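Local coordinates for protein TRAP-T family transporter, DctP (Periplasmic binding) subunit (PDB 4PF8) that binds beta-D-galacturonate and probably delivers it to a TRAP-type membrane transporter as its periplasmic solute-binding subunit, at residues N171-G183 and F296-L308. Numbering follows the deposited sequence. Where two conformers were deposited one is given.
Sequences NDLFVGMIESMGG and FQEAMVPVYEKYL
V303 stands against the helix 172-179 opposite G176, and its two methyls part ways. CG1, anti to the backbone N (chi1 177°), meets L173 CD2 at 3.8 Å, while CG2 lies 3.7 Å from M177 CA, on the helix backbone itself. L173 CD2 also touches Y307 CB, the leucine slanting across the tyrosine side chain. Deeper in, two selenomethionines cross obliquely: M300, bent at chi2, lays its CE 3.5 Å from M177 CG. M181 comes to F296 at about a right angle, its SE at the ring edge, 5.0 Å from the centroid, a Met-aromatic contact. The helices 172-179 and 301-308 run roughly antiparallel (144°); here the C-terminal region of this family 7 solute-binding protein packs on a helix whose M177 side chain is about 11 Å from the bound galacturonate. A Schellman motif with G182 as C-prime residue ends helix 172-179. Within that turn, S180 OG donates to G176 O (2.8 Å) from the face opposite S180 N and lies against P302 CB; an alanine here would probably leave G176 O without its second protein donor and open a small gap beside P302. On the solvent side K306 extends over G176, where a side chain would collide with its NZ, and that NZ reaches the backbone through waters, one of them linking it to G176 O. Another water donates to both S180 O and A299 O.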
loop_
_atom_site.group_PDB
_atom_site.type_symbol
_atom_site.label_atom_id
_atom_site.label_comp_id
_atom_site.label_asym_id
_atom_site.label_seq_id
_atom_site.Cartn_x
_atom_site.Cartn_y
_atom_site.Cartn_z
ATOM N N ASN A 171 4.079 2.596 -10.204
ATOM C CA ASN A 171 5.295 3.282 -9.789
ATOM C C ASN A 171 6.420 2.655 -10.602
ATOM O O ASN A 171 6.568 1.439 -10.612
ATOM C CB ASN A 171 5.525 3.103 -8.276
ATOM C CG ASN A 171 6.668 3.932 -7.747
ATOM O OD1 ASN A 171 7.681 4.121 -8.416
ATOM N ND2 ASN A 171 6.509 4.452 -6.529
ATOM N N ASP A 172 7.216 3.483 -11.285
ATOM C CA ASP A 172 8.326 2.997 -12.112
ATOM C C ASP A 172 9.333 2.134 -11.357
ATOM O O ASP A 172 10.004 1.297 -11.961
ATOM C CB ASP A 172 9.073 4.181 -12.733
ATOM C CG ASP A 172 8.183 5.024 -13.612
ATOM O OD1 ASP A 172 7.301 4.434 -14.272
ATOM O OD2 ASP A 172 8.356 6.267 -13.642
ATOM N N LEU A 173 9.467 2.362 -10.052
ATOM C CA LEU A 173 10.331 1.534 -9.218
ATOM C C LEU A 173 9.975 0.057 -9.337
ATOM O O LEU A 173 10.859 -0.789 -9.323
ATOM C CB LEU A 173 10.259 1.944 -7.739
ATOM C CG LEU A 173 11.099 3.124 -7.265
ATOM C CD1 LEU A 173 10.791 3.386 -5.798
ATOM C CD2 LEU A 173 12.583 2.883 -7.460
ATOM N N PHE A 174 8.683 -0.254 -9.431
ATOM C CA PHE A 174 8.235 -1.640 -9.495
ATOM C C PHE A 174 8.526 -2.293 -10.840
ATOM O O PHE A 174 8.768 -3.504 -10.913
ATOM C CB PHE A 174 6.743 -1.748 -9.142
ATOM C CG PHE A 174 6.416 -1.140 -7.801
ATOM C CD1 PHE A 174 7.250 -1.328 -6.706
ATOM C CD2 PHE A 174 5.310 -0.348 -7.641
ATOM C CE1 PHE A 174 6.952 -0.750 -5.491
ATOM C CE2 PHE A 174 5.043 0.244 -6.426
ATOM C CZ PHE A 174 5.849 0.022 -5.361
ATOM N N VAL A 175 8.515 -1.501 -11.898
ATOM C CA VAL A 175 8.916 -1.998 -13.199
ATOM C C VAL A 175 10.388 -2.427 -13.114
ATOM O O VAL A 175 10.753 -3.526 -13.558
ATOM C CB VAL A 175 8.713 -0.923 -14.271
ATOM C CG1 VAL A 175 9.333 -1.355 -15.602
ATOM C CG2 VAL A 175 7.244 -0.627 -14.438
ATOM N N GLY A 176 11.222 -1.577 -12.520
ATOM C CA GLY A 176 12.637 -1.872 -12.360
ATOM C C GLY A 176 12.874 -3.121 -11.522
ATOM O O GLY A 176 13.772 -3.917 -11.794
HETATM N N MSE A 177 12.063 -3.307 -10.496
HETATM C CA MSE A 177 12.166 -4.472 -9.630
HETATM C C MSE A 177 11.963 -5.770 -10.410
HETATM O O MSE A 177 12.742 -6.717 -10.276
HETATM C CB MSE A 177 11.123 -4.342 -8.523
HETATM C CG MSE A 177 10.859 -5.577 -7.710
HETATM SE SE MSE A 177 9.584 -5.090 -6.309
HETATM C CE MSE A 177 10.365 -3.399 -5.958
ATOM N N ILE A 178 10.916 -5.816 -11.217
ATOM C CA ILE A 178 10.597 -7.012 -11.991
ATOM C C ILE A 178 11.650 -7.235 -13.081
ATOM O O ILE A 178 12.108 -8.369 -13.305
ATOM C CB ILE A 178 9.194 -6.903 -12.614
ATOM C CG1 ILE A 178 8.135 -6.794 -11.535
ATOM C CG2 ILE A 178 8.877 -8.086 -13.485
ATOM C CD1 ILE A 178 8.181 -7.882 -10.548
ATOM N N GLU A 179 12.050 -6.167 -13.759
ATOM C CA GLU A 179 13.051 -6.270 -14.824
ATOM C C GLU A 179 14.400 -6.755 -14.283
ATOM O O GLU A 179 15.148 -7.480 -14.963
ATOM C CB GLU A 179 13.205 -4.918 -15.548
ATOM C CG GLU A 179 12.010 -4.593 -16.406
ATOM C CD GLU A 179 12.166 -3.330 -17.235
ATOM O OE1 GLU A 179 11.285 -3.108 -18.093
ATOM O OE2 GLU A 179 13.139 -2.563 -17.029
ATOM N N SER A 180 14.732 -6.357 -13.061
ATOM C CA SER A 180 16.010 -6.746 -12.478
ATOM C C SER A 180 16.045 -8.249 -12.240
ATOM O O SER A 180 17.124 -8.826 -12.082
ATOM C CB SER A 180 16.230 -5.994 -11.172
ATOM O OG SER A 180 16.505 -4.623 -11.424
HETATM N N MSE A 181 14.884 -8.902 -12.232
HETATM C CA MSE A 181 14.864 -10.367 -12.130
HETATM C C MSE A 181 14.500 -11.031 -13.437
HETATM O O MSE A 181 14.259 -12.240 -13.488
HETATM C CB MSE A 181 13.912 -10.801 -11.036
HETATM C CG MSE A 181 14.385 -10.347 -9.661
HETATM SE SE MSE A 181 13.179 -10.930 -8.297
HETATM C CE MSE A 181 11.707 -9.857 -8.695
ATOM N N GLY A 182 14.479 -10.252 -14.507
ATOM C CA GLY A 182 14.249 -10.783 -15.833
ATOM C C GLY A 182 12.784 -10.992 -16.178
ATOM O O GLY A 182 12.479 -11.630 -17.186
ATOM N N GLY A 183 11.886 -10.435 -15.372
ATOM C CA GLY A 183 10.464 -10.525 -15.654
ATOM C C GLY A 183 10.012 -9.418 -16.580
ATOM O O GLY A 183 10.785 -8.515 -16.930
ATOM N N PHE A 296 17.336 -12.639 -3.356
ATOM C CA PHE A 296 16.385 -11.621 -3.765
ATOM C C PHE A 296 16.876 -10.235 -3.411
ATOM O O PHE A 296 16.716 -9.304 -4.209
ATOM C CB PHE A 296 14.998 -11.868 -3.149
ATOM C CG PHE A 296 14.263 -12.997 -3.802
ATOM C CD1 PHE A 296 13.519 -12.793 -4.941
ATOM C CD2 PHE A 296 14.337 -14.269 -3.276
ATOM C CE1 PHE A 296 12.865 -13.849 -5.547
ATOM C CE2 PHE A 296 13.681 -15.317 -3.871
ATOM C CZ PHE A 296 12.949 -15.113 -4.998
ATOM N N GLN A 297 17.467 -10.092 -2.229
ATOM C CA GLN A 297 17.984 -8.801 -1.814
ATOM C C GLN A 297 19.083 -8.339 -2.770
ATOM O O GLN A 297 19.095 -7.181 -3.197
ATOM C CB GLN A 297 18.495 -8.864 -0.388
ATOM C CG GLN A 297 17.367 -9.042 0.608
ATOM C CD GLN A 297 17.891 -9.211 1.995
ATOM O OE1 GLN A 297 18.872 -9.927 2.211
ATOM N NE2 GLN A 297 17.268 -8.541 2.944
ATOM N N GLU A 298 19.994 -9.242 -3.117
ATOM C CA GLU A 298 21.088 -8.893 -4.026
ATOM C C GLU A 298 20.555 -8.515 -5.399
ATOM O O GLU A 298 21.084 -7.612 -6.047
ATOM C CB GLU A 298 22.075 -10.055 -4.153
ATOM C CG GLU A 298 22.921 -10.321 -2.913
ATOM C CD GLU A 298 24.022 -11.344 -3.163
ATOM O OE1 GLU A 298 24.233 -11.723 -4.339
ATOM O OE2 GLU A 298 24.680 -11.766 -2.183
ATOM N N ALA A 299 19.503 -9.199 -5.834
ATOM C CA ALA A 299 18.927 -8.954 -7.147
ATOM C C ALA A 299 18.344 -7.555 -7.235
ATOM O O ALA A 299 18.225 -7.025 -8.336
ATOM C CB ALA A 299 17.855 -9.970 -7.455
HETATM N N MSE A 300 18.013 -6.963 -6.085
HETATM C CA MSE A 300 17.429 -5.616 -6.035
HETATM C C MSE A 300 18.394 -4.471 -5.922
HETATM O O MSE A 300 17.952 -3.325 -5.902
HETATM C CB MSE A 300 16.501 -5.480 -4.834
HETATM C CG MSE A 300 15.384 -6.434 -4.842
HETATM SE SE MSE A 300 14.181 -6.151 -6.310
HETATM C CE MSE A 300 12.868 -7.299 -5.412
ATOM N N VAL A 301 19.683 -4.738 -5.827
ATOM C CA VAL A 301 20.638 -3.645 -5.727
ATOM C C VAL A 301 20.422 -2.606 -6.853
ATOM O O VAL A 301 20.456 -1.399 -6.607
ATOM C CB VAL A 301 22.085 -4.166 -5.707
ATOM C CG1 VAL A 301 23.081 -3.039 -5.990
ATOM C CG2 VAL A 301 22.377 -4.847 -4.374
ATOM N N PRO A 302 20.168 -3.065 -8.089
ATOM C CA PRO A 302 20.070 -2.083 -9.180
ATOM C C PRO A 302 18.906 -1.093 -9.054
ATOM O O PRO A 302 18.998 0.033 -9.539
ATOM C CB PRO A 302 19.913 -2.961 -10.429
ATOM C CG PRO A 302 20.538 -4.257 -10.068
ATOM C CD PRO A 302 20.280 -4.445 -8.589
ATOM N N VAL A 303 17.838 -1.500 -8.381
ATOM C CA VAL A 303 16.695 -0.624 -8.163
ATOM C C VAL A 303 17.127 0.564 -7.310
ATOM O O VAL A 303 16.719 1.686 -7.569
ATOM C CB VAL A 303 15.553 -1.377 -7.462
ATOM C CG1 VAL A 303 14.421 -0.452 -7.178
ATOM C CG2 VAL A 303 15.097 -2.552 -8.325
ATOM N N TYR A 304 17.913 0.298 -6.271
ATOM C CA TYR A 304 18.454 1.369 -5.423
ATOM C C TYR A 304 19.411 2.250 -6.208
ATOM O O TYR A 304 19.346 3.482 -6.145
ATOM C CB TYR A 304 19.199 0.771 -4.230
ATOM C CG TYR A 304 18.292 0.298 -3.101
ATOM C CD1 TYR A 304 17.669 -0.937 -3.157
ATOM C CD2 TYR A 304 18.084 1.083 -1.978
ATOM C CE1 TYR A 304 16.839 -1.377 -2.132
ATOM C CE2 TYR A 304 17.260 0.652 -0.949
ATOM C CZ TYR A 304 16.654 -0.583 -1.024
ATOM O OH TYR A 304 15.833 -1.006 0.009
ATOM N N GLU A 305 20.310 1.616 -6.952
ATOM C CA GLU A 305 21.291 2.369 -7.721
ATOM C C GLU A 305 20.590 3.304 -8.696
ATOM O O GLU A 305 20.976 4.455 -8.836
ATOM C CB GLU A 305 22.232 1.427 -8.473
ATOM C CG GLU A 305 23.033 0.513 -7.568
ATOM C CD GLU A 305 24.132 1.234 -6.818
ATOM O OE1 GLU A 305 24.279 2.462 -7.009
ATOM O OE2 GLU A 305 24.853 0.567 -6.041
ATOM N N LYS A 306 19.550 2.805 -9.348
ATOM C CA LYS A 306 18.829 3.580 -10.343
ATOM C C LYS A 306 18.086 4.741 -9.702
ATOM O O LYS A 306 18.156 5.870 -10.160
ATOM C CB LYS A 306 17.809 2.714 -11.062
ATOM C CG LYS A 306 17.215 3.419 -12.287
ATOM C CD LYS A 306 15.975 2.728 -12.783
ATOM C CE LYS A 306 16.172 1.240 -12.901
ATOM N NZ LYS A 306 14.945 0.640 -13.447
ATOM N N TYR A 307 17.352 4.434 -8.647
ATOM C CA TYR A 307 16.582 5.468 -7.976
ATOM C C TYR A 307 17.488 6.619 -7.560
ATOM O O TYR A 307 17.195 7.806 -7.805
ATOM C CB TYR A 307 15.841 4.886 -6.765
ATOM C CG TYR A 307 15.045 5.963 -6.085
ATOM C CD1 TYR A 307 13.999 6.592 -6.750
ATOM C CD2 TYR A 307 15.375 6.391 -4.817
ATOM C CE1 TYR A 307 13.288 7.618 -6.154
ATOM C CE2 TYR A 307 14.661 7.430 -4.200
ATOM C CZ TYR A 307 13.622 8.028 -4.878
ATOM O OH TYR A 307 12.920 9.062 -4.275
ATOM N N LEU A 308 18.600 6.292 -6.922
ATOM C CA LEU A 308 19.465 7.343 -6.408
ATOM C C LEU A 308 20.280 8.037 -7.499
ATOM O O LEU A 308 20.731 9.169 -7.313
ATOM C CB LEU A 308 20.362 6.786 -5.307
ATOM C CG LEU A 308 19.523 6.400 -4.090
ATOM C CD1 LEU A 308 20.366 5.769 -3.008
ATOM C CD2 LEU A 308 18.793 7.621 -3.558
HETATM O O HOH W 1 11.962 1.653 -13.683
HETATM O O HOH W 2 13.432 0.726 -10.747
HETATM O O HOH W 3 15.852 -2.010 -13.486
HETATM O O HOH W 4 19.722 -7.904 -10.458
#